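Local coordinates for protein Dhd127_a (PDB 6DLM) that is one half of a computationally designed coiled-coil heterodimer, a helical hairpin probably intended to pair selectively with its partner chain, at residues 11-25 against 52-66. Sequence-based numbering, arbitrary orientation. Where two conformers were deposited one is given.
Sequences LADLSQHLVRLLERL and LHRELEKAVREVRET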
loop_
_atom_site.group_PDB
_atom_site.type_symbol
_atom_site.label_atom_id
_atom_site.label_comp_id
_atom_site.label_asym_id
_atom_site.label_seq_id
_atom_site.Cartn_x
_atom_site.Cartn_y
_atom_site.Cartn_z
ATOM N N LEU A 11 -6.327 13.646 2.763
ATOM C CA LEU A 11 -6.153 12.564 1.822
ATOM C C LEU A 11 -4.675 12.432 1.419
ATOM O O LEU A 11 -4.176 11.365 1.314
ATOM C CB LEU A 11 -7.022 12.792 0.593
ATOM C CG LEU A 11 -6.970 11.725 -0.468
ATOM C CD1 LEU A 11 -7.263 10.359 0.115
ATOM C CD2 LEU A 11 -7.927 12.032 -1.600
ATOM N N ALA A 12 -4.007 13.554 1.198
ATOM C CA ALA A 12 -2.587 13.508 0.898
ATOM C C ALA A 12 -1.813 12.903 2.088
ATOM O O ALA A 12 -0.923 12.095 1.884
ATOM C CB ALA A 12 -2.060 14.888 0.574
ATOM N N ASP A 13 -2.174 13.275 3.307
ATOM C CA ASP A 13 -1.507 12.714 4.470
ATOM C C ASP A 13 -1.687 11.191 4.529
ATOM O O ASP A 13 -0.725 10.468 4.729
ATOM C CB ASP A 13 -2.118 13.286 5.744
ATOM C CG ASP A 13 -1.678 14.704 6.040
ATOM O OD1 ASP A 13 -0.748 15.210 5.403
ATOM O OD2 ASP A 13 -2.283 15.296 6.941
ATOM N N LEU A 14 -2.914 10.726 4.348
ATOM C CA LEU A 14 -3.192 9.294 4.353
ATOM C C LEU A 14 -2.486 8.543 3.215
ATOM O O LEU A 14 -1.970 7.459 3.422
ATOM C CB LEU A 14 -4.693 9.034 4.261
ATOM C CG LEU A 14 -5.545 9.630 5.376
ATOM C CD1 LEU A 14 -7.019 9.395 5.094
ATOM C CD2 LEU A 14 -5.160 9.039 6.717
ATOM N N SER A 15 -2.470 9.119 2.028
ATOM C CA SER A 15 -1.803 8.459 0.917
ATOM C C SER A 15 -0.305 8.279 1.171
ATOM O O SER A 15 0.223 7.204 0.957
ATOM C CB SER A 15 -2.023 9.249 -0.366
ATOM O OG SER A 15 -3.403 9.370 -0.640
ATOM N N GLN A 16 0.366 9.320 1.644
ATOM C CA GLN A 16 1.790 9.204 1.944
ATOM C C GLN A 16 2.046 8.164 3.047
ATOM O O GLN A 16 2.959 7.374 2.939
ATOM C CB GLN A 16 2.375 10.555 2.342
ATOM C CG GLN A 16 2.302 11.582 1.234
ATOM C CD GLN A 16 3.108 12.821 1.543
ATOM O OE1 GLN A 16 2.971 13.408 2.602
ATOM N NE2 GLN A 16 3.949 13.225 0.608
ATOM N N HIS A 17 1.212 8.161 4.070
ATOM C CA HIS A 17 1.348 7.182 5.136
ATOM C C HIS A 17 1.183 5.754 4.583
ATOM O O HIS A 17 1.958 4.876 4.902
ATOM C CB HIS A 17 0.292 7.455 6.202
ATOM C CG HIS A 17 0.139 6.356 7.199
ATOM N ND1 HIS A 17 -0.946 5.511 7.211
ATOM C CD2 HIS A 17 0.931 5.963 8.221
ATOM C CE1 HIS A 17 -0.818 4.645 8.197
ATOM N NE2 HIS A 17 0.314 4.895 8.824
ATOM N N LEU A 18 0.199 5.563 3.723
ATOM C CA LEU A 18 -0.031 4.259 3.125
ATOM C C LEU A 18 1.189 3.807 2.298
ATOM O O LEU A 18 1.586 2.659 2.370
ATOM C CB LEU A 18 -1.279 4.330 2.260
ATOM C CG LEU A 18 -1.786 3.110 1.514
ATOM C CD1 LEU A 18 -1.995 1.915 2.425
ATOM C CD2 LEU A 18 -3.083 3.499 0.832
ATOM N N VAL A 19 1.775 4.704 1.524
ATOM C CA VAL A 19 2.957 4.340 0.752
ATOM C C VAL A 19 4.156 3.978 1.638
ATOM O O VAL A 19 4.840 3.015 1.366
ATOM C CB VAL A 19 3.357 5.445 -0.236
ATOM C CG1 VAL A 19 4.643 5.082 -0.948
ATOM C CG2 VAL A 19 2.248 5.668 -1.239
ATOM N N ARG A 20 4.407 4.744 2.695
ATOM C CA ARG A 20 5.520 4.412 3.576
ATOM C C ARG A 20 5.375 3.020 4.205
ATOM O O ARG A 20 6.332 2.271 4.244
ATOM C CB ARG A 20 5.691 5.451 4.687
ATOM C CG ARG A 20 6.090 6.829 4.193
ATOM C CD ARG A 20 6.372 7.779 5.354
ATOM N NE ARG A 20 5.201 8.012 6.188
ATOM C CZ ARG A 20 4.380 9.047 6.061
ATOM N NH1 ARG A 20 4.591 9.957 5.127
ATOM N NH2 ARG A 20 3.343 9.170 6.862
ATOM N N LEU A 21 4.157 2.693 4.630
ATOM C CA LEU A 21 3.859 1.393 5.221
ATOM C C LEU A 21 4.070 0.263 4.225
ATOM O O LEU A 21 4.618 -0.769 4.552
ATOM C CB LEU A 21 2.404 1.341 5.657
ATOM C CG LEU A 21 2.013 1.868 7.020
ATOM C CD1 LEU A 21 0.683 1.236 7.398
ATOM C CD2 LEU A 21 3.067 1.522 8.056
ATOM N N LEU A 22 3.610 0.477 3.004
ATOM C CA LEU A 22 3.766 -0.518 1.948
ATOM C C LEU A 22 5.255 -0.732 1.689
ATOM O O LEU A 22 5.702 -1.862 1.593
ATOM C CB LEU A 22 3.112 -0.083 0.646
ATOM C CG LEU A 22 1.591 -0.040 0.653
ATOM C CD1 LEU A 22 1.086 0.820 -0.487
ATOM C CD2 LEU A 22 1.027 -1.445 0.549
ATOM N N GLU A 23 6.014 0.351 1.604
ATOM C CA GLU A 23 7.455 0.228 1.398
ATOM C C GLU A 23 8.092 -0.543 2.569
ATOM O O GLU A 23 8.978 -1.351 2.344
ATOM C CB GLU A 23 8.109 1.600 1.200
ATOM C CG GLU A 23 7.624 2.320 -0.045
ATOM C CD GLU A 23 8.100 3.765 -0.140
ATOM O OE1 GLU A 23 8.456 4.192 -1.245
ATOM O OE2 GLU A 23 8.109 4.471 0.881
ATOM N N ARG A 24 7.624 -0.291 3.783
ATOM C CA ARG A 24 8.114 -1.015 4.942
ATOM C C ARG A 24 7.788 -2.510 4.848
ATOM O O ARG A 24 8.639 -3.341 5.104
ATOM C CB ARG A 24 7.497 -0.443 6.212
ATOM C CG ARG A 24 7.910 -1.153 7.476
ATOM C CD ARG A 24 7.361 -0.419 8.687
ATOM N NE ARG A 24 7.086 -1.317 9.791
ATOM C CZ ARG A 24 6.226 -1.050 10.762
ATOM N NH1 ARG A 24 5.560 0.094 10.761
ATOM N NH2 ARG A 24 6.038 -1.921 11.734
ATOM N N LEU A 25 6.563 -2.850 4.453
ATOM C CA LEU A 25 6.189 -4.241 4.302
ATOM C C LEU A 25 7.042 -4.947 3.244
ATOM O O LEU A 25 7.491 -6.062 3.475
ATOM C CB LEU A 25 4.716 -4.333 3.915
ATOM C CG LEU A 25 4.214 -5.707 3.474
ATOM C CD1 LEU A 25 4.431 -6.734 4.565
ATOM C CD2 LEU A 25 2.746 -5.640 3.092
ATOM N N LEU A 52 1.355 -5.907 10.006
ATOM C CA LEU A 52 1.523 -4.899 8.970
ATOM C C LEU A 52 0.416 -5.009 7.908
ATOM O O LEU A 52 -0.149 -4.008 7.495
ATOM C CB LEU A 52 2.890 -5.078 8.331
ATOM C CG LEU A 52 3.605 -3.897 7.695
ATOM C CD1 LEU A 52 3.339 -2.574 8.391
ATOM C CD2 LEU A 52 5.095 -4.203 7.707
ATOM N N HIS A 53 0.086 -6.222 7.477
ATOM C CA HIS A 53 -1.007 -6.384 6.537
ATOM C C HIS A 53 -2.315 -5.846 7.127
ATOM O O HIS A 53 -3.026 -5.129 6.450
ATOM C CB HIS A 53 -1.199 -7.862 6.240
ATOM C CG HIS A 53 -0.354 -8.366 5.121
ATOM N ND1 HIS A 53 -0.795 -8.402 3.817
ATOM C CD2 HIS A 53 0.905 -8.859 5.109
ATOM C CE1 HIS A 53 0.161 -8.890 3.050
ATOM N NE2 HIS A 53 1.201 -9.179 3.810
ATOM N N ARG A 54 -2.565 -6.133 8.396
ATOM C CA ARG A 54 -3.784 -5.695 9.064
ATOM C C ARG A 54 -3.860 -4.182 9.081
ATOM O O ARG A 54 -4.861 -3.595 8.725
ATOM C CB ARG A 54 -3.782 -6.195 10.510
ATOM C CG ARG A 54 -5.157 -6.264 11.157
ATOM C CD ARG A 54 -5.119 -6.414 12.682
ATOM N NE ARG A 54 -4.035 -7.264 13.175
ATOM C CZ ARG A 54 -3.859 -8.532 12.828
ATOM N NH1 ARG A 54 -2.844 -9.218 13.329
ATOM N NH2 ARG A 54 -4.683 -9.109 11.968
ATOM N N GLU A 55 -2.745 -3.550 9.411
ATOM C CA GLU A 55 -2.682 -2.101 9.432
ATOM C C GLU A 55 -2.868 -1.504 8.031
ATOM O O GLU A 55 -3.480 -0.461 7.877
ATOM C CB GLU A 55 -1.389 -1.633 10.089
ATOM C CG GLU A 55 -1.289 -2.091 11.537
ATOM C CD GLU A 55 -2.448 -1.585 12.387
ATOM O OE1 GLU A 55 -2.668 -0.365 12.404
ATOM O OE2 GLU A 55 -3.132 -2.399 13.040
ATOM N N LEU A 56 -2.278 -2.142 7.027
ATOM C CA LEU A 56 -2.413 -1.668 5.656
ATOM C C LEU A 56 -3.865 -1.755 5.153
ATOM O O LEU A 56 -4.365 -0.842 4.527
ATOM C CB LEU A 56 -1.481 -2.452 4.744
ATOM C CG LEU A 56 -0.057 -1.910 4.771
ATOM C CD1 LEU A 56 0.947 -2.953 4.333
ATOM C CD2 LEU A 56 0.019 -0.669 3.903
ATOM N N GLU A 57 -4.534 -2.862 5.447
ATOM C CA GLU A 57 -5.918 -3.032 5.052
ATOM C C GLU A 57 -6.772 -1.933 5.692
ATOM O O GLU A 57 -7.613 -1.362 5.029
ATOM C CB GLU A 57 -6.428 -4.406 5.479
ATOM C CG GLU A 57 -5.768 -5.547 4.745
ATOM C CD GLU A 57 -6.039 -6.896 5.378
ATOM O OE1 GLU A 57 -6.641 -6.948 6.469
ATOM O OE2 GLU A 57 -5.632 -7.908 4.787
ATOM N N LYS A 58 -6.509 -1.652 6.957
ATOM C CA LYS A 58 -7.203 -0.601 7.678
ATOM C C LYS A 58 -6.935 0.777 7.042
ATOM O O LYS A 58 -7.857 1.562 6.881
ATOM C CB LYS A 58 -6.778 -0.630 9.144
ATOM C CG LYS A 58 -7.062 0.634 9.924
ATOM C CD LYS A 58 -6.769 0.427 11.406
ATOM C CE LYS A 58 -6.379 1.723 12.081
ATOM N NZ LYS A 58 -5.014 2.153 11.673
ATOM N N ALA A 59 -5.690 1.051 6.670
ATOM C CA ALA A 59 -5.359 2.317 6.012
ATOM C C ALA A 59 -6.089 2.466 4.666
ATOM O O ALA A 59 -6.603 3.526 4.354
ATOM C CB ALA A 59 -3.862 2.442 5.820
ATOM N N VAL A 60 -6.145 1.392 3.897
ATOM C CA VAL A 60 -6.863 1.427 2.643
ATOM C C VAL A 60 -8.358 1.707 2.874
ATOM O O VAL A 60 -8.942 2.484 2.154
ATOM C CB VAL A 60 -6.695 0.117 1.870
ATOM C CG1 VAL A 60 -7.588 0.116 0.642
ATOM C CG2 VAL A 60 -5.237 -0.074 1.493
ATOM N N ARG A 61 -8.949 1.107 3.897
ATOM C CA ARG A 61 -10.355 1.375 4.172
ATOM C C ARG A 61 -10.595 2.852 4.500
ATOM O O ARG A 61 -11.525 3.442 3.984
ATOM C CB ARG A 61 -10.861 0.508 5.326
ATOM C CG ARG A 61 -11.047 -0.949 4.962
ATOM C CD ARG A 61 -11.806 -1.704 6.046
ATOM N NE ARG A 61 -11.002 -1.919 7.243
ATOM C CZ ARG A 61 -10.237 -2.983 7.443
ATOM N NH1 ARG A 61 -10.166 -3.931 6.527
ATOM N NH2 ARG A 61 -9.546 -3.096 8.560
ATOM N N GLU A 62 -9.755 3.459 5.337
ATOM C CA GLU A 62 -9.914 4.874 5.646
ATOM C C GLU A 62 -9.743 5.770 4.407
ATOM O O GLU A 62 -10.425 6.775 4.294
ATOM C CB GLU A 62 -8.987 5.326 6.773
ATOM C CG GLU A 62 -9.243 6.759 7.229
ATOM C CD GLU A 62 -10.692 7.041 7.604
ATOM O OE1 GLU A 62 -11.380 6.134 8.092
ATOM O OE2 GLU A 62 -11.141 8.184 7.408
ATOM N N VAL A 63 -8.844 5.403 3.501
ATOM C CA VAL A 63 -8.646 6.197 2.308
ATOM C C VAL A 63 -9.939 6.202 1.511
ATOM O O VAL A 63 -10.347 7.218 0.986
ATOM C CB VAL A 63 -7.507 5.642 1.433
ATOM C CG1 VAL A 63 -7.520 6.301 0.069
ATOM C CG2 VAL A 63 -6.168 5.834 2.128
ATOM N N ARG A 64 -10.579 5.048 1.420
ATOM C CA ARG A 64 -11.838 4.960 0.697
ATOM C C ARG A 64 -12.931 5.805 1.377
ATOM O O ARG A 64 -13.788 6.362 0.711
ATOM C CB ARG A 64 -12.248 3.504 0.500
ATOM C CG ARG A 64 -11.279 2.760 -0.407
ATOM C CD ARG A 64 -11.810 1.410 -0.864
ATOM N NE ARG A 64 -11.282 1.032 -2.177
ATOM C CZ ARG A 64 -10.394 0.069 -2.369
ATOM N NH1 ARG A 64 -9.934 -0.611 -1.341
ATOM N NH2 ARG A 64 -9.967 -0.211 -3.582
ATOM N N GLU A 65 -12.952 5.790 2.704
ATOM C CA GLU A 65 -13.928 6.586 3.442
ATOM C C GLU A 65 -13.671 8.069 3.139
ATOM O O GLU A 65 -14.604 8.823 2.968
ATOM C CB GLU A 65 -13.843 6.339 4.941
ATOM C CG GLU A 65 -14.250 4.943 5.358
ATOM C CD GLU A 65 -15.744 4.707 5.289
ATOM O OE1 GLU A 65 -16.511 5.658 5.080
ATOM O OE2 GLU A 65 -16.152 3.548 5.448
ATOM N N THR A 66 -12.410 8.456 3.073
ATOM C CA THR A 66 -12.068 9.830 2.746
ATOM C C THR A 66 -12.566 10.190 1.333
ATOM O O THR A 66 -13.076 11.279 1.118
ATOM C CB THR A 66 -10.559 10.068 2.877
ATOM O OG1 THR A 66 -10.144 9.720 4.200
ATOM C CG2 THR A 66 -10.230 11.512 2.604
#
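L56 enters helix 11-25 as a knob among L18, L21, L22 and L25, and its side chain can be traced outward atom by atom. CB itself makes no close contact with helix 11-25, and the atoms beyond it turn toward that helix; with CG anti to the carbonyl carbon (chi1 -82°), L56 CG comes to 4.2 Å from L21 CB, the two leucines sliding past each other in opposite directions. From there the methyls divide: L56 CD1 presses on L25 CD2 at 3.5 Å, tighter than usual for two carbons, while L56 CD2 lies 3.6 Å from L22 CD2 and also meets L21 CB and L18 CD1. Cutting this residue back to an alanine is likely to open a gap among these four leucines, leaving L25 CD2 and L22 CD2 without the methyls they pack on. L25 CD2 also stands over one face of the H53 ring, 4.1 Å from its centroid and 19° off the normal, a CH-pi contact. Nearby, L52 CD1 sits 4.0 Å from R24 CZ, above the guanidinium centre, while R24 NE is salt-bridged to E28. L18 returns the knob, its CD1 3.9 Å from A59 CB in a hole completed by L56, V60 and V63. No hydrogen bond crosses between the segments. Reciprocal knobs-into-holes, with the axes of 11-25 and 52-66 approaching to 10.1 Å at 159°, identify an antiparallel coiled-coil hairpin; its helices 3-37 and 44-73 also pack against the Dhd127_b chain.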